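Local coordinates for protein GrgF (Penicillium sp. sh18, PDB 6LZH) that acts as a polyketide transferase of the alpha/beta hydrolase fold in the biosynthesis of gregatin A, probably helping to join two polyketide chains, at residues L19-W24 with A88-D93; A47-I52 with W112-G117; Q57-T62 with R283-L288; T62-D67 with H92-W97. All coordinates share one frame; numbering follows the deposited sequence.

Contacts 1, 2 and 4 pack helices on strands of the large mixed sheet of the alpha/beta hydrolase fold, and contact 3 joins two helices that lie on it. Contacts 1 and 4, with centres about 6 Å apart, lie on one face, where helix 84-99 packs against the neighbouring strands 20-26 and 62-66 and its flank meets the second subunit. Contacts 2 and 3, with centres about 14 Å apart, use the two ends of helix 49-58 on the opposite face and are joined by a hydrogen bond between Trp112 and Gln284. Along the chain the segments of contacts 1, 2 and 3 alternate, each pair crossing, while contact 4 is nested inside contacts 2 and 3. Contact 2 alone holds an active-site residue, Cys115.

Contact 1: residues L19-W24 with A88-D93; sequences LTLRGW and AEHLHD
His90 reaches out from helix 84-99 and brings its imidazole against one methyl each of Leu19 and Leu21, both oblique to the ring, the side chains crossing at about a right angle. Starting at the backbone, His90 CB lies 4.0 Å from Leu21 CD1. The same methyl stays close further out: His90 CG is 4.1 Å from Leu21 CD1, and His90 ND1 is 3.9 Å from it. Beyond ND1 the ring passes to the other leucine, with His90 CE1 3.8 Å from Leu19 CD1 and His90 NE2 4.1 Å from that methyl. No hydrogen bond crosses the contact; across it the ring meets only leucine methyls. The ring's direction follows from its first torsion, CG opposite the carbonyl carbon (chi1 -74°). At the tip, NE2 is hydrogen-bonded to Asp17 OD1 in the turn just before Leu19, which should limit rotation of the imidazole. Leu21 also touches Phe13 of strand 9-14 and Tyr66 of strand 62-66, the strands flanking its own in the sheet. The contact thus ties the second strand of the sheet and the turn leading into it to helix 84-99, whose inner side also packs through Leu91 on Tyr66 and on helix 116-127.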
loop_
_atom_site.group_PDB
_atom_site.type_symbol
_atom_site.label_atom_id
_atom_site.label_comp_id
_atom_site.label_asym_id
_atom_site.label_seq_id
_atom_site.Cartn_x
_atom_site.Cartn_y
_atom_site.Cartn_z
ATOM N N LEU A 19 -17.473 3.212 3.125
ATOM C CA LEU A 19 -17.772 4.474 2.464
ATOM C C LEU A 19 -18.870 4.295 1.424
ATOM O O LEU A 19 -18.993 3.232 0.815
ATOM C CB LEU A 19 -16.527 5.020 1.763
ATOM C CG LEU A 19 -15.295 5.142 2.648
ATOM C CD1 LEU A 19 -14.087 5.298 1.787
ATOM C CD2 LEU A 19 -15.469 6.332 3.555
ATOM N N THR A 20 -19.639 5.365 1.197
ATOM C CA THR A 20 -20.534 5.451 0.051
ATOM C C THR A 20 -19.820 6.186 -1.077
ATOM O O THR A 20 -19.398 7.332 -0.907
ATOM C CB THR A 20 -21.828 6.191 0.399
ATOM O OG1 THR A 20 -22.536 5.481 1.418
ATOM C CG2 THR A 20 -22.708 6.286 -0.827
ATOM N N LEU A 21 -19.672 5.527 -2.214
ATOM C CA LEU A 21 -19.178 6.164 -3.423
ATOM C C LEU A 21 -20.360 6.423 -4.334
ATOM O O LEU A 21 -21.284 5.609 -4.400
ATOM C CB LEU A 21 -18.167 5.277 -4.148
ATOM C CG LEU A 21 -16.962 4.800 -3.332
ATOM C CD1 LEU A 21 -15.966 4.114 -4.257
ATOM C CD2 LEU A 21 -16.305 5.957 -2.575
ATOM N N ARG A 22 -20.327 7.538 -5.045
ATOM C CA ARG A 22 -21.469 7.943 -5.855
ATOM C C ARG A 22 -21.033 8.178 -7.286
ATOM O O ARG A 22 -19.890 8.566 -7.551
ATOM C CB ARG A 22 -22.132 9.209 -5.269
ATOM C CG ARG A 22 -22.650 8.993 -3.840
ATOM C CD ARG A 22 -23.342 10.209 -3.202
ATOM N NE ARG A 22 -23.833 9.868 -1.862
ATOM C CZ ARG A 22 -23.088 9.891 -0.754
ATOM N NH1 ARG A 22 -21.820 10.271 -0.794
ATOM N NH2 ARG A 22 -23.619 9.544 0.410
ATOM N N GLY A 23 -21.954 7.937 -8.206
ATOM C CA GLY A 23 -21.608 8.067 -9.594
ATOM C C GLY A 23 -22.818 7.969 -10.485
ATOM O O GLY A 23 -23.962 8.157 -10.053
ATOM N N TRP A 24 -22.534 7.656 -11.737
ATOM C CA TRP A 24 -23.516 7.659 -12.803
ATOM C C TRP A 24 -23.494 6.311 -13.487
ATOM O O TRP A 24 -22.425 5.767 -13.770
ATOM C CB TRP A 24 -23.227 8.748 -13.846
ATOM C CG TRP A 24 -23.501 10.136 -13.385
ATOM C CD1 TRP A 24 -24.510 10.542 -12.552
ATOM C CD2 TRP A 24 -22.777 11.316 -13.744
ATOM N NE1 TRP A 24 -24.445 11.897 -12.365
ATOM C CE2 TRP A 24 -23.390 12.399 -13.084
ATOM C CE3 TRP A 24 -21.654 11.562 -14.552
ATOM C CZ2 TRP A 24 -22.932 13.713 -13.212
ATOM C CZ3 TRP A 24 -21.201 12.866 -14.679
ATOM C CH2 TRP A 24 -21.842 13.928 -14.010
ATOM N N ALA A 88 -7.957 0.992 -6.017
ATOM C CA ALA A 88 -8.049 -0.304 -6.680
ATOM C C ALA A 88 -8.966 -1.232 -5.905
ATOM O O ALA A 88 -9.769 -1.959 -6.498
ATOM C CB ALA A 88 -6.657 -0.934 -6.811
ATOM N N GLU A 89 -8.828 -1.252 -4.572
ATOM C CA GLU A 89 -9.726 -2.062 -3.754
ATOM C C GLU A 89 -11.174 -1.685 -4.012
ATOM O O GLU A 89 -12.048 -2.553 -4.105
ATOM C CB GLU A 89 -9.396 -1.881 -2.277
ATOM C CG GLU A 89 -8.235 -2.706 -1.785
ATOM C CD GLU A 89 -8.043 -2.520 -0.294
ATOM O OE1 GLU A 89 -8.864 -3.029 0.503
ATOM O OE2 GLU A 89 -7.098 -1.820 0.068
ATOM N N HIS A 90 -11.440 -0.389 -4.140
ATOM C CA HIS A 90 -12.808 0.062 -4.341
ATOM C C HIS A 90 -13.346 -0.388 -5.691
ATOM O O HIS A 90 -14.550 -0.605 -5.832
ATOM C CB HIS A 90 -12.867 1.577 -4.182
ATOM C CG HIS A 90 -12.749 2.028 -2.762
ATOM N ND1 HIS A 90 -12.609 3.353 -2.406
ATOM C CD2 HIS A 90 -12.754 1.324 -1.601
ATOM C CE1 HIS A 90 -12.533 3.446 -1.091
ATOM N NE2 HIS A 90 -12.619 2.230 -0.578
ATOM N N LEU A 91 -12.469 -0.561 -6.687
ATOM C CA LEU A 91 -12.913 -1.108 -7.970
ATOM C C LEU A 91 -13.351 -2.563 -7.837
ATOM O O LEU A 91 -14.257 -3.004 -8.557
ATOM C CB LEU A 91 -11.809 -0.991 -9.012
ATOM C CG LEU A 91 -11.634 0.386 -9.641
ATOM C CD1 LEU A 91 -10.433 0.361 -10.581
ATOM C CD2 LEU A 91 -12.902 0.806 -10.410
ATOM N N HIS A 92 -12.738 -3.324 -6.923
ATOM C CA HIS A 92 -13.272 -4.654 -6.616
ATOM C C HIS A 92 -14.681 -4.553 -6.024
ATOM O O HIS A 92 -15.556 -5.378 -6.316
ATOM C CB HIS A 92 -12.372 -5.401 -5.632
ATOM C CG HIS A 92 -10.914 -5.391 -5.982
ATOM N ND1 HIS A 92 -10.455 -5.366 -7.282
ATOM C CD2 HIS A 92 -9.811 -5.396 -5.191
ATOM C CE1 HIS A 92 -9.131 -5.370 -7.279
ATOM N NE2 HIS A 92 -8.715 -5.395 -6.023
ATOM N N ASP A 93 -14.915 -3.558 -5.173
ATOM C CA ASP A 93 -16.251 -3.384 -4.611
ATOM C C ASP A 93 -17.229 -2.929 -5.687
ATOM O O ASP A 93 -18.405 -3.323 -5.682
ATOM C CB ASP A 93 -16.207 -2.381 -3.448
ATOM C CG ASP A 93 -15.371 -2.884 -2.282
ATOM O OD1 ASP A 93 -15.186 -4.119 -2.198
ATOM O OD2 ASP A 93 -14.891 -2.044 -1.461
#

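Contact 2: residues A47-I52 with W112-G117; sequences AILPDI and WGLCFG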
loop_
_atom_site.group_PDB
_atom_site.type_symbol
_atom_site.label_atom_id
_atom_site.label_comp_id
_atom_site.label_asym_id
_atom_site.label_seq_id
_atom_site.Cartn_x
_atom_site.Cartn_y
_atom_site.Cartn_z
ATOM N N ALA A 47 -15.752 15.410 -15.940
ATOM C CA ALA A 47 -15.166 15.940 -17.167
ATOM C C ALA A 47 -14.667 14.823 -18.072
ATOM O O ALA A 47 -14.013 13.887 -17.602
ATOM C CB ALA A 47 -13.995 16.881 -16.861
ATOM N N ILE A 48 -14.971 14.952 -19.374
ATOM C CA ILE A 48 -14.451 14.130 -20.475
ATOM C C ILE A 48 -15.067 12.734 -20.493
ATOM O O ILE A 48 -15.606 12.291 -21.516
ATOM C CB ILE A 48 -12.912 14.025 -20.432
ATOM C CG1 ILE A 48 -12.262 15.420 -20.380
ATOM C CG2 ILE A 48 -12.420 13.264 -21.661
ATOM C CD1 ILE A 48 -10.726 15.390 -20.416
ATOM N N LEU A 49 -14.951 12.014 -19.378
ATOM C CA LEU A 49 -15.445 10.640 -19.345
ATOM C C LEU A 49 -16.938 10.505 -19.653
ATOM O O LEU A 49 -17.316 9.489 -20.266
ATOM C CB LEU A 49 -15.126 10.010 -17.988
ATOM C CG LEU A 49 -13.760 9.320 -17.877
ATOM C CD1 LEU A 49 -12.635 10.340 -18.069
ATOM C CD2 LEU A 49 -13.602 8.626 -16.544
ATOM N N PRO A 50 -17.831 11.404 -19.219
ATOM C CA PRO A 50 -19.262 11.150 -19.487
ATOM C C PRO A 50 -19.582 10.967 -20.961
ATOM O O PRO A 50 -20.388 10.092 -21.312
ATOM C CB PRO A 50 -19.945 12.399 -18.909
ATOM C CG PRO A 50 -19.042 12.817 -17.804
ATOM C CD PRO A 50 -17.654 12.587 -18.350
ATOM N N ASP A 51 -18.971 11.777 -21.837
ATOM C CA ASP A 51 -19.242 11.629 -23.266
ATOM C C ASP A 51 -18.660 10.327 -23.795
ATOM O O ASP A 51 -19.245 9.695 -24.685
ATOM C CB ASP A 51 -18.700 12.831 -24.043
ATOM C CG ASP A 51 -19.375 12.990 -25.406
ATOM O OD1 ASP A 51 -20.617 13.118 -25.451
ATOM O OD2 ASP A 51 -18.665 12.950 -26.430
ATOM N N ILE A 52 -17.535 9.883 -23.232
ATOM C CA ILE A 52 -17.013 8.578 -23.621
ATOM C C ILE A 52 -17.940 7.465 -23.132
ATOM O O ILE A 52 -18.198 6.485 -23.852
ATOM C CB ILE A 52 -15.577 8.410 -23.097
ATOM C CG1 ILE A 52 -14.646 9.434 -23.769
ATOM C CG2 ILE A 52 -15.105 7.003 -23.353
ATOM C CD1 ILE A 52 -13.170 9.443 -23.241
ATOM N N TRP A 112 -11.826 0.466 -17.255
ATOM C CA TRP A 112 -11.266 1.472 -18.151
ATOM C C TRP A 112 -10.809 2.637 -17.290
ATOM O O TRP A 112 -11.520 3.051 -16.380
ATOM C CB TRP A 112 -12.328 1.917 -19.170
ATOM C CG TRP A 112 -11.951 2.939 -20.233
ATOM C CD1 TRP A 112 -11.782 2.702 -21.581
ATOM C CD2 TRP A 112 -11.804 4.348 -20.058
ATOM N NE1 TRP A 112 -11.486 3.877 -22.240
ATOM C CE2 TRP A 112 -11.497 4.903 -21.330
ATOM C CE3 TRP A 112 -11.878 5.200 -18.948
ATOM C CZ2 TRP A 112 -11.278 6.272 -21.516
ATOM C CZ3 TRP A 112 -11.648 6.567 -19.138
ATOM C CH2 TRP A 112 -11.358 7.082 -20.406
ATOM N N GLY A 113 -9.635 3.173 -17.562
ATOM C CA GLY A 113 -9.127 4.264 -16.745
ATOM C C GLY A 113 -8.296 5.226 -17.555
ATOM O O GLY A 113 -7.543 4.821 -18.447
ATOM N N LEU A 114 -8.408 6.514 -17.215
ATOM C CA LEU A 114 -7.626 7.575 -17.839
ATOM C C LEU A 114 -6.647 8.144 -16.817
ATOM O O LEU A 114 -7.025 8.451 -15.683
ATOM C CB LEU A 114 -8.544 8.686 -18.366
ATOM C CG LEU A 114 -7.853 9.951 -18.877
ATOM C CD1 LEU A 114 -7.002 9.665 -20.141
ATOM C CD2 LEU A 114 -8.874 11.028 -19.168
ATOM N N CYS A 115 -5.386 8.282 -17.215
ATOM C CA CYS A 115 -4.369 8.968 -16.406
ATOM C C CYS A 115 -4.218 8.203 -15.093
ATOM O O CYS A 115 -3.923 6.995 -15.126
ATOM C CB CYS A 115 -4.773 10.447 -16.290
ATOM S SG CYS A 115 -3.655 11.477 -15.259
ATOM N N PHE A 116 -4.365 8.826 -13.918
ATOM C CA PHE A 116 -4.241 8.081 -12.672
ATOM C C PHE A 116 -5.272 6.959 -12.597
ATOM O O PHE A 116 -4.997 5.910 -12.010
ATOM C CB PHE A 116 -4.382 9.026 -11.479
ATOM C CG PHE A 116 -4.228 8.313 -10.151
ATOM C CD1 PHE A 116 -2.978 8.068 -9.638
ATOM C CD2 PHE A 116 -5.338 7.886 -9.437
ATOM C CE1 PHE A 116 -2.819 7.420 -8.429
ATOM C CE2 PHE A 116 -5.189 7.235 -8.232
ATOM C CZ PHE A 116 -3.934 7.000 -7.729
ATOM N N GLY A 117 -6.455 7.160 -13.184
ATOM C CA GLY A 117 -7.449 6.103 -13.242
ATOM C C GLY A 117 -6.968 4.870 -13.988
ATOM O O GLY A 117 -7.426 3.760 -13.693
#
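Leu49 and Ile52, one helical turn apart, press on the six-membered part of the Trp112 indole. Leu49 brings its branch point, with CG 3.7 Å from Trp112 CZ3, and its CD2 methyl lies 3.8 Å from that same carbon. Its other methyl, CD1, reaches Leu114 CD2 at 4.0 Å. Ile52 crosses the indole at about a right angle, its CD1 4.1 Å from Trp112 CZ2. With only an alanine at Leu49, a gap is likely to open beside Trp112 CZ3, and Leu114 CD2 would lose this neighbour. Trp112 and Leu114 end the strand that runs into the nucleophile elbow, a Gly-x-Cys-x-Gly turn carrying the active-site Cys115 in a strained conformation (phi 62°, psi -125°); a CB on Gly113 would clash with Gly117 O. Further out, Met37 of strand 32-38 touches Leu49, Ile52 and Trp112, and Val137 of strand 133-137 touches Trp112 and Leu114. A hydrogen bond from NE1 to Gln284 OE1 on helix 277-292 holds the polar end and should limit the indole's rotation.

Contact 3: residues Q57-T62 with R283-L288; sequences QEHGIT and RQLDFL
A Schellman motif ends helix 49-58, and the residues on either side of its glycine, His59 and Ile61, are the ones that meet Leu285 and Leu288 of helix 277-292. Gly60 is the C-prime residue, with positive phi (90°); its N is bonded to Gln57 O at 3.0 Å, while Ile61 N reaches back to Phe56 O. The turn sends both flanking side chains toward the second helix. Leu285 takes the central place, with CG opposite its backbone N (chi1 173°), and divides its two methyls between them. Its CD2 lies 3.7 Å from His59 CD2 and 4.1 Å from His59 CG, meeting the imidazole obliquely. Its CD1 lies 3.7 Å from Ile61 CD1, the two side chains sliding past each other in opposite directions. The tip of Ile61 is shared: its CD1 is also 4.1 Å from CD1 of Leu288, one turn further along the helix. His59 is held from its own helix, stacked on the Trp55 ring and hydrogen-bonded through ND1 to Trp55 O; with ND1 engaged there, it is the CG-CD2 side that meets Leu285. Trp55 touches Leu285 as well, and Phe294 at the C-terminus covers Ile61 and Leu288. The contact therefore joins the C-terminal end of helix 49-58, just before strand 62-66, to the last helix of the chain, whose Gln284, Phe287 and Leu288 pack on strand 133-137.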
loop_
_atom_site.group_PDB
_atom_site.type_symbol
_atom_site.label_atom_id
_atom_site.label_comp_id
_atom_site.label_asym_id
_atom_site.label_seq_id
_atom_site.Cartn_x
_atom_site.Cartn_y
_atom_site.Cartn_z
ATOM N N GLN A 57 -22.055 3.387 -24.186
ATOM C CA GLN A 57 -23.458 3.031 -23.972
ATOM C C GLN A 57 -24.193 2.874 -25.305
ATOM O O GLN A 57 -24.969 1.926 -25.495
ATOM C CB GLN A 57 -24.120 4.103 -23.098
ATOM C CG GLN A 57 -25.602 3.876 -22.797
ATOM C CD GLN A 57 -26.277 5.085 -22.188
ATOM O OE1 GLN A 57 -25.851 6.229 -22.386
ATOM N NE2 GLN A 57 -27.351 4.841 -21.442
ATOM N N GLU A 58 -23.946 3.794 -26.248
ATOM C CA GLU A 58 -24.586 3.735 -27.557
ATOM C C GLU A 58 -24.151 2.513 -28.349
ATOM O O GLU A 58 -24.860 2.110 -29.278
ATOM C CB GLU A 58 -24.285 5.012 -28.349
ATOM C CG GLU A 58 -25.096 6.210 -27.918
ATOM C CD GLU A 58 -24.539 7.503 -28.456
ATOM O OE1 GLU A 58 -23.442 7.473 -29.048
ATOM O OE2 GLU A 58 -25.199 8.542 -28.289
ATOM N N HIS A 59 -23.008 1.917 -28.002
ATOM C CA HIS A 59 -22.536 0.678 -28.603
ATOM C C HIS A 59 -22.801 -0.544 -27.726
ATOM O O HIS A 59 -22.124 -1.566 -27.870
ATOM C CB HIS A 59 -21.046 0.804 -28.938
ATOM C CG HIS A 59 -20.777 1.785 -30.041
ATOM N ND1 HIS A 59 -20.820 3.151 -29.852
ATOM C CD2 HIS A 59 -20.516 1.595 -31.356
ATOM C CE1 HIS A 59 -20.581 3.759 -31.000
ATOM N NE2 HIS A 59 -20.389 2.837 -31.927
ATOM N N GLY A 60 -23.767 -0.465 -26.823
ATOM C CA GLY A 60 -24.223 -1.642 -26.112
ATOM C C GLY A 60 -23.507 -1.962 -24.821
ATOM O O GLY A 60 -23.739 -3.040 -24.251
ATOM N N ILE A 61 -22.663 -1.069 -24.315
ATOM C CA ILE A 61 -21.919 -1.328 -23.086
ATOM C C ILE A 61 -22.488 -0.475 -21.962
ATOM O O ILE A 61 -22.489 0.759 -22.056
ATOM C CB ILE A 61 -20.419 -1.044 -23.255
ATOM C CG1 ILE A 61 -19.822 -1.939 -24.337
ATOM C CG2 ILE A 61 -19.707 -1.226 -21.905
ATOM C CD1 ILE A 61 -18.548 -1.364 -24.942
ATOM N N THR A 62 -22.924 -1.128 -20.878
ATOM C CA THR A 62 -23.387 -0.409 -19.691
ATOM C C THR A 62 -22.199 0.135 -18.908
ATOM O O THR A 62 -21.315 -0.625 -18.496
ATOM C CB THR A 62 -24.242 -1.321 -18.803
ATOM O OG1 THR A 62 -25.455 -1.656 -19.485
ATOM C CG2 THR A 62 -24.623 -0.616 -17.518
ATOM N N ARG A 283 -11.418 1.326 -31.862
ATOM C CA ARG A 283 -10.316 0.402 -31.594
ATOM C C ARG A 283 -10.486 -0.270 -30.234
ATOM O O ARG A 283 -10.368 -1.497 -30.118
ATOM C CB ARG A 283 -8.991 1.162 -31.687
ATOM C CG ARG A 283 -7.763 0.423 -31.135
ATOM C CD ARG A 283 -7.363 -0.784 -32.002
ATOM N NE ARG A 283 -6.124 -1.374 -31.508
ATOM C CZ ARG A 283 -4.924 -0.862 -31.756
ATOM N NH1 ARG A 283 -4.816 0.225 -32.504
ATOM N NH2 ARG A 283 -3.833 -1.439 -31.259
ATOM N N GLN A 284 -10.797 0.520 -29.198
ATOM C CA GLN A 284 -11.021 -0.027 -27.861
ATOM C C GLN A 284 -12.262 -0.904 -27.829
ATOM O O GLN A 284 -12.281 -1.939 -27.162
ATOM C CB GLN A 284 -11.156 1.106 -26.841
ATOM C CG GLN A 284 -9.853 1.872 -26.620
ATOM C CD GLN A 284 -10.044 3.156 -25.829
ATOM O OE1 GLN A 284 -10.898 3.236 -24.952
ATOM N NE2 GLN A 284 -9.242 4.176 -26.148
ATOM N N LEU A 285 -13.313 -0.494 -28.535
ATOM C CA LEU A 285 -14.502 -1.328 -28.650
ATOM C C LEU A 285 -14.179 -2.668 -29.316
ATOM O O LEU A 285 -14.678 -3.720 -28.895
ATOM C CB LEU A 285 -15.571 -0.564 -29.434
ATOM C CG LEU A 285 -16.808 -1.388 -29.771
ATOM C CD1 LEU A 285 -17.601 -1.599 -28.495
ATOM C CD2 LEU A 285 -17.633 -0.655 -30.830
ATOM N N ASP A 286 -13.337 -2.652 -30.349
ATOM C CA ASP A 286 -12.951 -3.898 -31.007
ATOM C C ASP A 286 -12.165 -4.799 -30.055
ATOM O O ASP A 286 -12.384 -6.016 -30.011
ATOM C CB ASP A 286 -12.121 -3.587 -32.259
ATOM C CG ASP A 286 -11.912 -4.809 -33.129
ATOM O OD1 ASP A 286 -12.902 -5.270 -33.729
ATOM O OD2 ASP A 286 -10.770 -5.332 -33.190
ATOM N N PHE A 287 -11.249 -4.209 -29.285
ATOM C CA PHE A 287 -10.541 -4.952 -28.245
ATOM C C PHE A 287 -11.520 -5.625 -27.294
ATOM O O PHE A 287 -11.415 -6.822 -27.020
ATOM C CB PHE A 287 -9.613 -4.003 -27.488
ATOM C CG PHE A 287 -9.012 -4.597 -26.248
ATOM C CD1 PHE A 287 -7.914 -5.435 -26.325
ATOM C CD2 PHE A 287 -9.540 -4.308 -24.995
ATOM C CE1 PHE A 287 -7.345 -5.981 -25.164
ATOM C CE2 PHE A 287 -8.967 -4.859 -23.830
ATOM C CZ PHE A 287 -7.892 -5.686 -23.920
ATOM N N LEU A 288 -12.487 -4.861 -26.784
ATOM C CA LEU A 288 -13.485 -5.422 -25.877
ATOM C C LEU A 288 -14.322 -6.505 -26.552
ATOM O O LEU A 288 -14.643 -7.523 -25.924
ATOM C CB LEU A 288 -14.383 -4.308 -25.338
ATOM C CG LEU A 288 -13.702 -3.253 -24.425
ATOM C CD1 LEU A 288 -14.668 -2.151 -24.005
ATOM C CD2 LEU A 288 -13.058 -3.877 -23.175
#

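Contact 4: residues T62-D67 with H92-W97; sequences TCLLYD and HDAVTW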
loop_
_atom_site.group_PDB
_atom_site.type_symbol
_atom_site.label_atom_id
_atom_site.label_comp_id
_atom_site.label_asym_id
_atom_site.label_seq_id
_atom_site.Cartn_x
_atom_site.Cartn_y
_atom_site.Cartn_z
ATOM N N THR A 62 -22.924 -1.128 -20.878
ATOM C CA THR A 62 -23.387 -0.409 -19.691
ATOM C C THR A 62 -22.199 0.135 -18.908
ATOM O O THR A 62 -21.315 -0.625 -18.496
ATOM C CB THR A 62 -24.242 -1.321 -18.803
ATOM O OG1 THR A 62 -25.455 -1.656 -19.485
ATOM C CG2 THR A 62 -24.623 -0.616 -17.518
ATOM N N CYS A 63 -22.176 1.448 -18.680
ATOM C CA CYS A 63 -21.029 2.090 -18.055
ATOM C C CYS A 63 -21.365 2.614 -16.663
ATOM O O CYS A 63 -22.445 3.172 -16.430
ATOM C CB CYS A 63 -20.504 3.243 -18.935
ATOM S SG CYS A 63 -19.905 2.659 -20.548
ATOM N N LEU A 64 -20.430 2.390 -15.739
ATOM C CA LEU A 64 -20.445 2.946 -14.388
ATOM C C LEU A 64 -19.310 3.959 -14.291
ATOM O O LEU A 64 -18.142 3.623 -14.529
ATOM C CB LEU A 64 -20.262 1.853 -13.324
ATOM C CG LEU A 64 -20.096 2.374 -11.885
ATOM C CD1 LEU A 64 -21.367 3.122 -11.373
ATOM C CD2 LEU A 64 -19.704 1.252 -10.939
ATOM N N LEU A 65 -19.649 5.200 -13.968
ATOM C CA LEU A 65 -18.667 6.269 -13.832
ATOM C C LEU A 65 -18.851 6.864 -12.449
ATOM O O LEU A 65 -19.920 7.402 -12.155
ATOM C CB LEU A 65 -18.895 7.320 -14.930
ATOM C CG LEU A 65 -18.067 8.582 -14.983
ATOM C CD1 LEU A 65 -16.610 8.210 -14.899
ATOM C CD2 LEU A 65 -18.380 9.374 -16.278
ATOM N N TYR A 66 -17.838 6.770 -11.592
ATOM C CA TYR A 66 -18.052 7.191 -10.214
ATOM C C TYR A 66 -16.910 8.042 -9.678
ATOM O O TYR A 66 -15.799 8.041 -10.211
ATOM C CB TYR A 66 -18.307 5.990 -9.308
ATOM C CG TYR A 66 -17.167 5.036 -9.024
ATOM C CD1 TYR A 66 -16.185 5.350 -8.087
ATOM C CD2 TYR A 66 -17.129 3.787 -9.622
ATOM C CE1 TYR A 66 -15.178 4.471 -7.790
ATOM C CE2 TYR A 66 -16.119 2.875 -9.325
ATOM C CZ TYR A 66 -15.145 3.225 -8.403
ATOM O OH TYR A 66 -14.135 2.338 -8.090
ATOM N N ASP A 67 -17.228 8.810 -8.628
ATOM C CA ASP A 67 -16.233 9.650 -7.977
ATOM C C ASP A 67 -15.454 8.791 -6.995
ATOM O O ASP A 67 -16.072 8.112 -6.157
ATOM C CB ASP A 67 -16.886 10.838 -7.250
ATOM C CG ASP A 67 -17.388 11.913 -8.207
ATOM O OD1 ASP A 67 -16.687 12.204 -9.192
ATOM O OD2 ASP A 67 -18.463 12.497 -7.965
ATOM N N HIS A 92 -12.738 -3.324 -6.923
ATOM C CA HIS A 92 -13.272 -4.654 -6.616
ATOM C C HIS A 92 -14.681 -4.553 -6.024
ATOM O O HIS A 92 -15.556 -5.378 -6.316
ATOM C CB HIS A 92 -12.372 -5.401 -5.632
ATOM C CG HIS A 92 -10.914 -5.391 -5.982
ATOM N ND1 HIS A 92 -10.455 -5.366 -7.282
ATOM C CD2 HIS A 92 -9.811 -5.396 -5.191
ATOM C CE1 HIS A 92 -9.131 -5.370 -7.279
ATOM N NE2 HIS A 92 -8.715 -5.395 -6.023
ATOM N N ASP A 93 -14.915 -3.558 -5.173
ATOM C CA ASP A 93 -16.251 -3.384 -4.611
ATOM C C ASP A 93 -17.229 -2.929 -5.687
ATOM O O ASP A 93 -18.405 -3.323 -5.682
ATOM C CB ASP A 93 -16.207 -2.381 -3.448
ATOM C CG ASP A 93 -15.371 -2.884 -2.282
ATOM O OD1 ASP A 93 -15.186 -4.119 -2.198
ATOM O OD2 ASP A 93 -14.891 -2.044 -1.461
ATOM N N ALA A 94 -16.752 -2.125 -6.634
ATOM C CA ALA A 94 -17.602 -1.721 -7.750
ATOM C C ALA A 94 -17.985 -2.920 -8.614
ATOM O O ALA A 94 -19.147 -3.054 -9.016
ATOM C CB ALA A 94 -16.885 -0.652 -8.581
ATOM N N VAL A 95 -17.026 -3.814 -8.894
ATOM C CA VAL A 95 -17.330 -5.020 -9.666
ATOM C C VAL A 95 -18.384 -5.859 -8.938
ATOM O O VAL A 95 -19.353 -6.331 -9.544
ATOM C CB VAL A 95 -16.040 -5.824 -9.929
ATOM C CG1 VAL A 95 -16.357 -7.280 -10.328
ATOM C CG2 VAL A 95 -15.157 -5.140 -10.977
ATOM N N THR A 96 -18.212 -6.043 -7.624
ATOM C CA THR A 96 -19.189 -6.769 -6.806
ATOM C C THR A 96 -20.582 -6.176 -6.953
ATOM O O THR A 96 -21.556 -6.900 -7.188
ATOM C CB THR A 96 -18.757 -6.734 -5.339
ATOM O OG1 THR A 96 -17.511 -7.418 -5.205
ATOM C CG2 THR A 96 -19.811 -7.374 -4.427
ATOM N N TRP A 97 -20.689 -4.858 -6.792
ATOM C CA TRP A 97 -21.959 -4.160 -6.983
ATOM C C TRP A 97 -22.514 -4.381 -8.387
ATOM O O TRP A 97 -23.695 -4.719 -8.563
ATOM C CB TRP A 97 -21.745 -2.666 -6.720
ATOM C CG TRP A 97 -22.940 -1.817 -6.917
ATOM C CD1 TRP A 97 -23.968 -1.633 -6.037
ATOM C CD2 TRP A 97 -23.237 -1.007 -8.063
ATOM N NE1 TRP A 97 -24.898 -0.758 -6.575
ATOM C CE2 TRP A 97 -24.467 -0.363 -7.815
ATOM C CE3 TRP A 97 -22.580 -0.764 -9.273
ATOM C CZ2 TRP A 97 -25.055 0.502 -8.735
ATOM C CZ3 TRP A 97 -23.161 0.099 -10.187
ATOM C CH2 TRP A 97 -24.387 0.723 -9.913
#
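Ala94 and Trp97, one turn apart on helix 84-99, meet Leu64 and Tyr66, two residues apart on strand 62-66. Taking the helix in order, His92 and Asp93 also reach the second subunit: His92 NE2 is hydrogen-bonded to Tyr213 OH of that subunit, and Asp93 OD2, hydrogen-bonded to Leu16 N as well, forms a salt bridge with its Arg161. Ala94 is the first to touch the strand. Its CB lies 3.7 Å from Tyr66 CE2. Leu64 CD2 also lies 4.1 Å from Ala94 CB. With CG between backbone N and carbonyl carbon (chi1 69°), the Tyr66 ring lies beside Leu64, whose CG is in plane at its edge, and reaches Ala94 with CE2. Val95 turns away from the strand and packs on Ile36. Trp97 then extends its indole to Leu64, both of whose methyls converge on one ring carbon: Leu64 CD1 and CD2 are each 3.7 Å from Trp97 CZ3. A glycine in place of Leu64 would probably leave that end of the indole without support and open a gap beside Ala94 CB. Strand and helix axes lie 11.1 Å apart, their N-to-C directions 140° apart, roughly antiparallel. Here helix 84-99 is the return limb of the beta-alpha-beta crossover from strand 62-66 to strand 108-114, passing over strand 32-38, while Phe13 of strand 9-14 meets both the Tyr66 and Trp97 rings.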